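Local coordinates for ribonuclease VapC (Caulobacter crescentus, PDB 5K8J) that probably cleaves RNA as the PIN-domain toxin of the VapBC1 toxin-antitoxin pair, whose VapB antitoxin holds it inhibited, at the interface of chains B and A. Coordinates in Å, arbitrary orientation; residue numbers count along the deposited sequence, not the author numbering. Chains: chain A, Ribonuclease VapC; chain B, VapB family protein.

The interface of chains B and A. Residues chain B 74, 76, 78; chain A 6-7, 40, 94-95, 98.
B:Arg74 of the VapB antitoxin reaches into the acidic PIN-domain active site of VapC and grips A:Glu40 on helix 35-45. The grip is side-on, with one nitrogen to each carboxylate oxygen. NE of B:Arg74 lies 2.8 Å from OE1 of A:Glu40, in a nearly straight bond (167° at H) within the guanidinium plane. OE2 of A:Glu40 accepts from NH2 of B:Arg74 at 2.9 Å through its syn lone pair, and lies tilted from the guanidinium plane. The two flat groups are twisted 42° apart, so the pair is not coplanar. CG of B:Arg74 is anti to the backbone N (chi1 177°), and the chain stays extended to NE. This carries the guanidinium well into the site.

A:Thr7 covers one guanidinium face, with its CB centred 3.5 Å from CZ of B:Arg74. On the opposite face, CG of B:Glu76 lies near the rim. The arginine is thus sandwiched between toxin and antitoxin. OG1 of A:Thr7 also bonds OE2 of A:Glu40 from above the carboxylate plane. That oxygen therefore accepts from both threonine and arginine, which together should restrain the carboxylate.

Water 2 lies at the guanidinium edge, 2.8 Å from NH2 of B:Arg74. It also bonds OD1 of A:Asp6 and OD1 of A:Asp95, the predicted magnesium ligands. The positive charge of the arginine would be expected to offset the negative charge gathered here.

B:Glu76 bends at chi2 and turns OE1 to the start of helix 93-104. There OE1 of B:Glu76 accepts from the backbone N of A:Asp95 at 2.9 Å through its anti lone pair. Its carboxylate stacks on that of A:Asp95, and the helix N-terminus may offset the repulsion. Beside it, CG1 of A:Val94 packs 3.5 Å from NH2 of B:Arg74. Water 1 links the backbone O of B:Glu76 to N of A:Val94.

The antitoxin segment thus occupies the active site and engages its acids. It inhibits the toxin, probably by hindering access of RNA and magnesium.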
# COMPACT_ATOMS: atom_id res chain seq x y z
N ARG B 74 1.19 32.97 11.59
CA ARG B 74 1.80 31.71 11.18
C ARG B 74 2.85 31.95 10.09
O ARG B 74 2.66 32.79 9.21
CB ARG B 74 0.71 30.78 10.67
CG ARG B 74 1.21 29.47 10.15
CD ARG B 74 0.09 28.71 9.54
NE ARG B 74 0.48 27.37 9.11
CZ ARG B 74 -0.20 26.67 8.21
NH1 ARG B 74 -1.27 27.18 7.64
NH2 ARG B 74 0.19 25.47 7.87
N GLU B 76 3.49 29.55 6.92
CA GLU B 76 3.19 28.26 6.25
C GLU B 76 4.27 27.80 5.27
O GLU B 76 4.40 26.59 4.98
CB GLU B 76 1.85 28.29 5.47
CG GLU B 76 1.32 26.92 4.94
CD GLU B 76 1.74 26.56 3.48
OE1 GLU B 76 1.56 25.40 3.01
OE2 GLU B 76 2.28 27.47 2.80
N LEU B 78 7.54 26.92 4.66
CA LEU B 78 8.58 26.29 5.45
C LEU B 78 9.52 25.42 4.62
O LEU B 78 10.66 25.16 5.05
CB LEU B 78 7.95 25.45 6.55
CG LEU B 78 7.11 26.21 7.57
CD1 LEU B 78 6.57 25.23 8.62
CD2 LEU B 78 7.94 27.30 8.21
N ASP A 6 -7.19 23.21 10.14
CA ASP A 6 -5.95 23.75 9.60
C ASP A 6 -5.13 24.38 10.73
O ASP A 6 -5.65 24.77 11.78
CB ASP A 6 -6.24 24.78 8.51
CG ASP A 6 -5.03 25.02 7.56
OD1 ASP A 6 -3.96 24.37 7.73
OD2 ASP A 6 -5.20 25.87 6.64
N THR A 7 -3.84 24.51 10.49
CA THR A 7 -2.97 25.03 11.56
C THR A 7 -3.43 26.40 12.06
O THR A 7 -3.38 26.67 13.27
CB THR A 7 -1.54 25.11 11.05
OG1 THR A 7 -1.12 23.80 10.69
CG2 THR A 7 -0.62 25.69 12.11
N GLU A 40 4.10 22.87 14.09
CA GLU A 40 4.01 24.31 13.95
C GLU A 40 3.62 24.96 15.27
O GLU A 40 4.19 26.00 15.64
CB GLU A 40 3.03 24.67 12.83
CG GLU A 40 3.43 24.17 11.46
CD GLU A 40 2.48 24.70 10.41
OE1 GLU A 40 2.64 25.90 10.06
OE2 GLU A 40 1.51 23.97 10.02
N VAL A 94 3.08 22.22 3.04
CA VAL A 94 2.46 21.92 4.34
C VAL A 94 0.95 21.81 4.21
O VAL A 94 0.33 20.87 4.72
CB VAL A 94 2.84 22.98 5.39
CG1 VAL A 94 1.98 22.79 6.64
CG2 VAL A 94 4.30 22.87 5.75
N ASP A 95 0.34 22.79 3.53
CA ASP A 95 -1.08 22.78 3.21
C ASP A 95 -1.51 21.43 2.66
O ASP A 95 -2.51 20.82 3.08
CB ASP A 95 -1.40 23.84 2.13
CG ASP A 95 -1.46 25.27 2.61
OD1 ASP A 95 -1.59 25.53 3.82
OD2 ASP A 95 -1.46 26.17 1.70
N ILE A 98 -1.33 18.40 5.13
CA ILE A 98 -2.45 18.30 6.06
C ILE A 98 -3.72 17.90 5.32
O ILE A 98 -4.50 17.05 5.79
CB ILE A 98 -2.60 19.62 6.84
CG1 ILE A 98 -1.29 19.93 7.59
CG2 ILE A 98 -3.79 19.48 7.82
CD1 ILE A 98 -1.28 21.25 8.29
O HOH W 1 4.92 24.67 2.92
O HOH W 2 -1.71 24.34 6.21